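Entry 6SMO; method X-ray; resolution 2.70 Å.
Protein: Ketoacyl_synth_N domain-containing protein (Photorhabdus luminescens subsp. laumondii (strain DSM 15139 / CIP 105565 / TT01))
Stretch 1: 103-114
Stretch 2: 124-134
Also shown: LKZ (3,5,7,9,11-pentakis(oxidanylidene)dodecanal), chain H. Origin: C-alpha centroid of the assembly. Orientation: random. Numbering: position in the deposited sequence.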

ATOM      1  N   CYS C 103       7.980   3.860   4.281  1.00 35.16           N
ATOM      2  CA  CYS C 103       7.361   4.113   5.611  1.00 35.58           C
ATOM      3  C   CYS C 103       6.780   5.533   5.687  1.00 36.38           C
ATOM      4  O   CYS C 103       5.606   5.660   6.090  1.00 37.01           O
ATOM      5  CB  CYS C 103       8.381   3.901   6.724  1.00 35.94           C
ATOM      6  SG  CYS C 103       9.099   2.237   6.733  1.00 36.34           S
ATOM      7  N   PHE C 104       7.562   6.553   5.317  1.00 36.62           N
ATOM      8  CA  PHE C 104       7.267   7.990   5.580  1.00 37.08           C
ATOM      9  C   PHE C 104       6.475   8.630   4.430  1.00 37.23           C
ATOM     10  O   PHE C 104       5.956   9.747   4.634  1.00 37.52           O
ATOM     11  CB  PHE C 104       8.559   8.765   5.850  1.00 37.28           C
ATOM     12  CG  PHE C 104       9.080   8.621   7.257  1.00 37.59           C
ATOM     13  CD1 PHE C 104       8.535   9.365   8.293  1.00 37.75           C
ATOM     14  CD2 PHE C 104      10.106   7.735   7.549  1.00 37.78           C
ATOM     15  CE1 PHE C 104       9.009   9.230   9.588  1.00 38.16           C
ATOM     16  CE2 PHE C 104      10.578   7.602   8.846  1.00 38.15           C
ATOM     17  CZ  PHE C 104      10.030   8.349   9.863  1.00 38.30           C
ATOM     18  N   GLY C 105       6.381   7.966   3.274  1.00 37.13           N
ATOM     19  CA  GLY C 105       5.618   8.462   2.111  1.00 37.16           C
ATOM     20  C   GLY C 105       6.367   9.560   1.373  1.00 37.59           C
ATOM     21  O   GLY C 105       7.609   9.470   1.285  1.00 38.42           O
ATOM     22  N   GLY C 106       5.642  10.562   0.865  1.00 37.37           N
ATOM     23  CA  GLY C 106       6.195  11.676   0.069  1.00 37.47           C
ATOM     24  C   GLY C 106       5.631  13.021   0.496  1.00 37.50           C
ATOM     25  O   GLY C 106       4.738  13.536  -0.205  1.00 36.76           O
ATOM     26  N   TRP C 107       6.153  13.581   1.591  1.00 37.94           N
ATOM     27  CA  TRP C 107       5.676  14.851   2.204  1.00 38.68           C
ATOM     28  C   TRP C 107       6.212  16.065   1.434  1.00 40.14           C
ATOM     29  O   TRP C 107       5.528  17.106   1.451  1.00 40.28           O
ATOM     30  CB  TRP C 107       6.056  14.914   3.690  1.00 38.80           C
ATOM     31  CG  TRP C 107       5.041  14.270   4.583  1.00 38.41           C
ATOM     32  CD1 TRP C 107       5.130  13.053   5.195  1.00 38.14           C
ATOM     33  CD2 TRP C 107       3.758  14.808   4.943  1.00 38.51           C
ATOM     34  NE1 TRP C 107       3.998  12.803   5.923  1.00 38.23           N
ATOM     35  CE2 TRP C 107       3.137  13.862   5.786  1.00 38.41           C
ATOM     36  CE3 TRP C 107       3.079  15.996   4.646  1.00 38.95           C
ATOM     37  CZ2 TRP C 107       1.869  14.070   6.328  1.00 38.88           C
ATOM     38  CZ3 TRP C 107       1.827  16.200   5.182  1.00 39.34           C
ATOM     39  CH2 TRP C 107       1.232  15.249   6.013  1.00 39.26           C
ATOM     40  N   GLN C 108       7.376  15.937   0.788  1.00 41.39           N
ATOM     41  CA  GLN C 108       8.069  17.044   0.071  1.00 42.91           C
ATOM     42  C   GLN C 108       7.137  17.657  -0.984  1.00 43.27           C
ATOM     43  O   GLN C 108       7.201  18.889  -1.172  1.00 44.64           O
ATOM     44  CB  GLN C 108       9.365  16.542  -0.575  1.00 43.64           C
ATOM     45  CG  GLN C 108      10.121  17.606  -1.363  1.00 44.48           C
ATOM     46  CD  GLN C 108      10.471  18.812  -0.524  1.00 45.02           C
ATOM     47  OE1 GLN C 108      11.171  18.712   0.480  1.00 45.85           O
ATOM     48  NE2 GLN C 108       9.984  19.970  -0.939  1.00 45.27           N
ATOM     49  N   HIS C 109       6.305  16.836  -1.637  1.00 43.07           N
ATOM     50  CA  HIS C 109       5.453  17.233  -2.792  1.00 42.94           C
ATOM     51  C   HIS C 109       4.151  17.900  -2.325  1.00 43.72           C
ATOM     52  O   HIS C 109       3.566  18.640  -3.141  1.00 45.05           O
ATOM     53  CB  HIS C 109       5.161  16.020  -3.690  1.00 42.26           C
ATOM     54  CG  HIS C 109       4.840  16.379  -5.102  1.00 41.10           C
ATOM     55  ND1 HIS C 109       3.549  16.621  -5.531  1.00 40.61           N
ATOM     56  CD2 HIS C 109       5.634  16.537  -6.184  1.00 40.27           C
ATOM     57  CE1 HIS C 109       3.564  16.914  -6.816  1.00 40.01           C
ATOM     58  NE2 HIS C 109       4.831  16.869  -7.239  1.00 39.83           N
ATOM     59  N   ILE C 110       3.708  17.654  -1.084  1.00 43.76           N
ATOM     60  CA  ILE C 110       2.335  18.017  -0.610  1.00 44.06           C
ATOM     61  C   ILE C 110       2.371  18.964   0.600  1.00 44.81           C
ATOM     62  O   ILE C 110       1.308  19.538   0.897  1.00 44.84           O
ATOM     63  CB  ILE C 110       1.511  16.746  -0.309  1.00 42.84           C
ATOM     64  CG1 ILE C 110       1.954  16.052   0.983  1.00 41.99           C
ATOM     65  CG2 ILE C 110       1.537  15.796  -1.498  1.00 42.90           C
ATOM     66  CD1 ILE C 110       0.921  15.106   1.554  1.00 41.49           C
ATOM     67  N   GLU C 111       3.516  19.125   1.278  1.00 46.04           N
ATOM     68  CA  GLU C 111       3.625  19.883   2.558  1.00 47.23           C
ATOM     69  C   GLU C 111       2.945  21.252   2.430  1.00 47.88           C
ATOM     70  O   GLU C 111       2.016  21.519   3.220  1.00 48.62           O
ATOM     71  CB  GLU C 111       5.085  20.068   2.984  1.00 47.94           C
ATOM     72  CG  GLU C 111       5.499  19.168   4.134  1.00 48.21           C
ATOM     73  CD  GLU C 111       6.735  19.636   4.883  1.00 49.00           C
ATOM     74  OE1 GLU C 111       7.665  18.821   5.052  1.00 49.60           O
ATOM     75  OE2 GLU C 111       6.760  20.810   5.304  1.00 48.84           O
ATOM     76  N   ASP C 112       3.395  22.075   1.477  1.00 48.90           N
ATOM     77  CA  ASP C 112       2.914  23.468   1.258  1.00 49.25           C
ATOM     78  C   ASP C 112       1.410  23.452   0.952  1.00 48.09           C
ATOM     79  O   ASP C 112       0.714  24.402   1.367  1.00 47.73           O
ATOM     80  CB  ASP C 112       3.700  24.160   0.139  1.00 50.59           C
ATOM     81  CG  ASP C 112       5.165  24.405   0.466  1.00 51.41           C
ATOM     82  OD1 ASP C 112       5.592  24.033   1.578  1.00 51.70           O
ATOM     83  OD2 ASP C 112       5.869  24.965  -0.398  1.00 52.47           O
ATOM     84  N   GLU C 113       0.935  22.410   0.264  1.00 47.06           N
ATOM     85  CA  GLU C 113      -0.483  22.254  -0.161  1.00 46.85           C
ATOM     86  C   GLU C 113      -1.366  21.923   1.052  1.00 46.78           C
ATOM     87  O   GLU C 113      -2.514  22.407   1.079  1.00 46.58           O
ATOM     88  CB  GLU C 113      -0.587  21.199  -1.265  1.00 46.30           C
ATOM     89  CG  GLU C 113      -0.067  21.684  -2.607  1.00 46.13           C
ATOM     90  CD  GLU C 113      -0.177  20.676  -3.737  1.00 45.41           C
ATOM     91  OE1 GLU C 113      -0.900  20.960  -4.714  1.00 44.18           O
ATOM     92  OE2 GLU C 113       0.467  19.612  -3.644  1.00 44.43           O
ATOM     93  N   VAL C 114      -0.857  21.148   2.019  1.00 46.74           N
ATOM     94  CA  VAL C 114      -1.603  20.769   3.259  1.00 47.22           C
ATOM     95  C   VAL C 114      -1.756  22.015   4.143  1.00 48.10           C
ATOM     96  O   VAL C 114      -2.828  22.166   4.753  1.00 48.36           O
ATOM     97  CB  VAL C 114      -0.929  19.612   4.024  1.00 47.30           C
ATOM     98  CG1 VAL C 114      -1.676  19.264   5.305  1.00 47.18           C
ATOM     99  CG2 VAL C 114      -0.779  18.371   3.155  1.00 46.97           C
ATOM    100  N   GLY C 124      -5.887  26.011  -2.419  1.00 55.18           N
ATOM    101  CA  GLY C 124      -4.561  25.778  -1.817  1.00 53.66           C
ATOM    102  C   GLY C 124      -3.873  24.531  -2.350  1.00 51.92           C
ATOM    103  O   GLY C 124      -2.683  24.643  -2.714  1.00 52.31           O
ATOM    104  N   MET C 125      -4.567  23.386  -2.390  1.00 49.96           N
ATOM    105  CA  MET C 125      -3.958  22.087  -2.794  1.00 49.01           C
ATOM    106  C   MET C 125      -4.523  21.619  -4.142  1.00 47.81           C
ATOM    107  O   MET C 125      -5.746  21.732  -4.358  1.00 47.29           O
ATOM    108  CB  MET C 125      -4.135  21.003  -1.722  1.00 49.02           C
ATOM    109  CG  MET C 125      -5.551  20.509  -1.487  1.00 49.43           C
ATOM    110  SD  MET C 125      -5.554  18.953  -0.548  1.00 49.59           S
ATOM    111  CE  MET C 125      -4.259  19.257   0.656  1.00 49.25           C
ATOM    112  N   GLY C 126      -3.632  21.128  -5.011  1.00 46.75           N
ATOM    113  CA  GLY C 126      -3.933  20.662  -6.379  1.00 46.01           C
ATOM    114  C   GLY C 126      -4.308  19.183  -6.404  1.00 44.56           C
ATOM    115  O   GLY C 126      -4.471  18.563  -5.356  1.00 44.39           O
ATOM    116  N   PRO C 127      -4.444  18.574  -7.605  1.00 43.33           N
ATOM    117  CA  PRO C 127      -4.979  17.216  -7.734  1.00 42.37           C
ATOM    118  C   PRO C 127      -3.972  16.056  -7.635  1.00 41.18           C
ATOM    119  O   PRO C 127      -4.412  14.922  -7.696  1.00 40.92           O
ATOM    120  CB  PRO C 127      -5.568  17.260  -9.151  1.00 42.46           C
ATOM    121  CG  PRO C 127      -4.614  18.153  -9.917  1.00 42.83           C
ATOM    122  CD  PRO C 127      -4.128  19.177  -8.910  1.00 43.19           C
ATOM    123  N   TYR C 128      -2.674  16.346  -7.479  1.00 40.36           N
ATOM    124  CA  TYR C 128      -1.583  15.334  -7.448  1.00 39.82           C
ATOM    125  C   TYR C 128      -1.198  14.985  -6.005  1.00 38.51           C
ATOM    126  O   TYR C 128      -0.267  14.178  -5.824  1.00 37.55           O
ATOM    127  CB  TYR C 128      -0.372  15.821  -8.247  1.00 40.31           C
ATOM    128  CG  TYR C 128      -0.556  15.746  -9.741  1.00 41.33           C
ATOM    129  CD1 TYR C 128      -0.748  14.526 -10.372  1.00 41.67           C
ATOM    130  CD2 TYR C 128      -0.546  16.888 -10.525  1.00 42.13           C
ATOM    131  CE1 TYR C 128      -0.923  14.442 -11.744  1.00 42.28           C
ATOM    132  CE2 TYR C 128      -0.718  16.821 -11.899  1.00 42.85           C
ATOM    133  CZ  TYR C 128      -0.907  15.594 -12.509  1.00 42.93           C
ATOM    134  OH  TYR C 128      -1.077  15.517 -13.860  1.00 43.62           O
ATOM    135  N   VAL C 129      -1.899  15.544  -5.013  1.00 37.97           N
ATOM    136  CA  VAL C 129      -1.703  15.226  -3.566  1.00 37.75           C
ATOM    137  C   VAL C 129      -2.160  13.780  -3.316  1.00 37.39           C
ATOM    138  O   VAL C 129      -1.619  13.145  -2.391  1.00 37.81           O
ATOM    139  CB  VAL C 129      -2.446  16.229  -2.660  1.00 37.72           C
ATOM    140  CG1 VAL C 129      -2.358  15.856  -1.186  1.00 37.28           C
ATOM    141  CG2 VAL C 129      -1.948  17.651  -2.871  1.00 38.11           C
ATOM    142  N   ALA C 130      -3.160  13.339  -4.070  1.00 37.31           N
ATOM    143  CA  ALA C 130      -3.773  11.996  -3.991  1.00 37.15           C
ATOM    144  C   ALA C 130      -2.831  10.883  -4.456  1.00 36.67           C
ATOM    145  O   ALA C 130      -3.016   9.754  -4.029  1.00 36.46           O
ATOM    146  CB  ALA C 130      -5.079  11.983  -4.732  1.00 37.34           C
ATOM    147  N   THR C 131      -1.938  11.164  -5.393  1.00 36.52           N
ATOM    148  CA  THR C 131      -1.044  10.090  -5.871  1.00 36.37           C
ATOM    149  C   THR C 131       0.402  10.298  -5.438  1.00 36.21           C
ATOM    150  O   THR C 131       1.106   9.328  -5.377  1.00 36.80           O
ATOM    151  CB  THR C 131      -1.140   9.954  -7.388  1.00 36.86           C
ATOM    152  OG1 THR C 131      -1.115  11.282  -7.897  1.00 37.37           O
ATOM    153  CG2 THR C 131      -2.425   9.294  -7.820  1.00 36.97           C
ATOM    154  N   ALA C 132       0.828  11.524  -5.194  1.00 35.80           N
ATOM    155  CA  ALA C 132       2.238  11.781  -4.846  1.00 36.03           C
ATOM    156  C   ALA C 132       2.655  11.285  -3.459  1.00 35.87           C
ATOM    157  O   ALA C 132       3.764  10.817  -3.321  1.00 36.28           O
ATOM    158  CB  ALA C 132       2.532  13.243  -5.030  1.00 36.16           C
ATOM    159  N   TRP C 133       1.830  11.512  -2.450  1.00 35.99           N
ATOM    160  CA  TRP C 133       2.199  11.185  -1.053  1.00 36.15           C
ATOM    161  C   TRP C 133       2.210   9.698  -0.696  1.00 35.22           C
ATOM    162  O   TRP C 133       3.169   9.270  -0.088  1.00 35.11           O
ATOM    163  CB  TRP C 133       1.369  12.014  -0.073  1.00 36.75           C
ATOM    164  CG  TRP C 133       1.526  11.561   1.344  1.00 37.49           C
ATOM    165  CD1 TRP C 133       2.462  11.976   2.238  1.00 37.97           C
ATOM    166  CD2 TRP C 133       0.729  10.585   2.027  1.00 37.82           C
ATOM    167  NE1 TRP C 133       2.310  11.320   3.419  1.00 38.17           N
ATOM    168  CE2 TRP C 133       1.249  10.467   3.325  1.00 38.29           C
ATOM    169  CE3 TRP C 133      -0.370   9.806   1.677  1.00 38.08           C
ATOM    170  CZ2 TRP C 133       0.710   9.599   4.267  1.00 38.48           C
ATOM    171  CZ3 TRP C 133      -0.895   8.943   2.606  1.00 38.32           C
ATOM    172  CH2 TRP C 133      -0.368   8.845   3.883  1.00 38.22           C
ATOM    173  N   PHE C 134       1.225   8.928  -1.135  1.00 34.73           N
ATOM    174  CA  PHE C 134       1.113   7.541  -0.619  1.00 34.64           C
ATOM    175  C   PHE C 134       2.314   6.673  -0.978  1.00 34.78           C
ATOM    176  O   PHE C 134       2.855   6.794  -2.048  1.00 35.89           O
ATOM    177  CB  PHE C 134      -0.280   6.949  -0.843  1.00 34.26           C
ATOM    178  CG  PHE C 134      -0.579   6.442  -2.224  1.00 34.12           C
ATOM    179  CD1 PHE C 134      -0.366   7.229  -3.333  1.00 34.21           C
ATOM    180  CD2 PHE C 134      -1.110   5.184  -2.411  1.00 33.97           C
ATOM    181  CE1 PHE C 134      -0.659   6.757  -4.595  1.00 34.35           C
ATOM    182  CE2 PHE C 134      -1.395   4.715  -3.675  1.00 33.90           C
ATOM    183  CZ  PHE C 134      -1.164   5.501  -4.766  1.00 34.26           C
TER
HETATM  184  C4  LKZ H 501      -4.596  11.168  -0.039  1.00 56.67           C
HETATM  185  C5  LKZ H 501      -3.665  10.014  -0.311  1.00 55.90           C
HETATM  186  C6  LKZ H 501      -4.091   8.633   0.197  1.00 54.13           C
HETATM  187  C7  LKZ H 501      -4.436   7.762  -0.992  1.00 53.98           C
HETATM  188  C8  LKZ H 501      -4.812   6.292  -0.775  1.00 53.57           C
HETATM  189  C10 LKZ H 501      -8.377   4.379  -4.086  1.00 50.39           C
HETATM  190  C22 LKZ H 501      -4.071  11.912   1.172  1.00 57.45           C
HETATM  191  C11 LKZ H 501      -9.181   4.057  -2.851  1.00 49.00           C
HETATM  192  O19 LKZ H 501     -10.231   4.616  -2.591  1.00 50.76           O
HETATM  193  C3  LKZ H 501      -6.964   4.542  -3.559  1.00 51.25           C
HETATM  194  O23 LKZ H 501      -6.047   3.903  -4.045  1.00 51.50           O
HETATM  195  C2  LKZ H 501      -6.773   5.428  -2.321  1.00 52.69           C
HETATM  196  C9  LKZ H 501      -5.290   5.751  -2.125  1.00 53.28           C
HETATM  197  O20 LKZ H 501      -4.504   5.667  -3.048  1.00 54.56           O
HETATM  198  O21 LKZ H 501      -4.462   8.248  -2.101  1.00 53.48           O
HETATM  199  O22 LKZ H 501      -2.607  10.204  -0.889  1.00 56.92           O
HETATM  200  O24 LKZ H 501      -3.361  12.902   1.074  1.00 58.84           O
HETATM  201  C23 LKZ H 501      -4.487  11.355   2.520  1.00 57.56           C

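The two stretches run in opposite directions past each other, as the CA pairing shows: Gly106 CA lies 4.2 Å from Trp133 CA, Ile110 CA 5.7 Å from Val129 CA, and Glu113 CA 4.4 Å from Met125 CA. The backbones are thus close at the two ends and wider in the middle, where side chains fill the gap. In stretch 1, residues 107-109 have helical phi/psi values without the regular bonding, Ile110 occupies an N-cap position, and the helix proper starts at Glu111. Trp107 O accepts from Glu111 N at 2.9 Å, and Ile110 O accepts from Val114 N at 2.9 Å. Stretch 2 forms a weakly bonded helix at about 129-132, with Ala132 N donating to Tyr128 O at 2.9 Å.

At the first close approach, Gly106 N donates to Trp133 O at 2.9 Å; the N-H...O angle of 124° makes this bond weak. A CA-H...O contact from Trp133 CA to Gly106 O, 3.6 Å with 144° at the hydrogen, adds to it. Both glycines here suit the tight spacing. An ideal CB on Gly105 would lie 2.9 Å from Trp133 O, and its phi of 77° independently favours glycine; an ideal CB on Gly106 would lie 2.9 Å from Ala132 O.

Trp133 has the largest area covered by the opposing stretch, 117 Å². Its chi1 of 170° (t) carries the indole to Trp107, whose CA-to-CB bond points away but whose ring end returns toward stretch 2. The edge of Trp133 meets the face of Trp107, with five-membered ring centroids 4.6 Å apart and planes at 72°. Trp107 NE1 and Trp133 NE1 are 3.4 Å apart, but both are donors, so the contact is aromatic packing rather than a hydrogen bond. Elsewhere on the Trp133 edge, CE3 lies 3.4 Å from LKZ O22, so this residue touches both stretch 1 and the bound ligand.

Ile110 fills the wider middle. Its CA-to-CB bond points toward stretch 2. With chi1 at 74° (p), Ile110 packs against three residues: Ile110 CD1 is 3.5 Å from Trp133 CB, and Ile110 CG2 is 3.9 Å from Val129 CG1 and 4.5 Å from Ala132 CB. A branched aliphatic residue is well matched to these buried apolar surfaces. Beside it, the partly exposed His109 places ND1 3.6 Å from Ala132 CB, while its NE2 is hydrogen-bonded elsewhere in the structure.

Glu113 anchors the other end, with 93 Å² covered. Its m, t conformation extends the carboxylate to Gly126, where Gly126 N donates to Glu113 OE1 at 2.8 Å and 162°, the better aligned of the two hydrogen bonds between the stretches. An ideal CB on Gly126 would sit a tight 3.2 Å from Glu113 OE1 and would clash with Pro127 CD at 2.7 Å. Nearby, Met125 CB approaches Glu113 O at 3.5 Å, and its flexible chain brings CE to 4.4 Å from Val114 CG2.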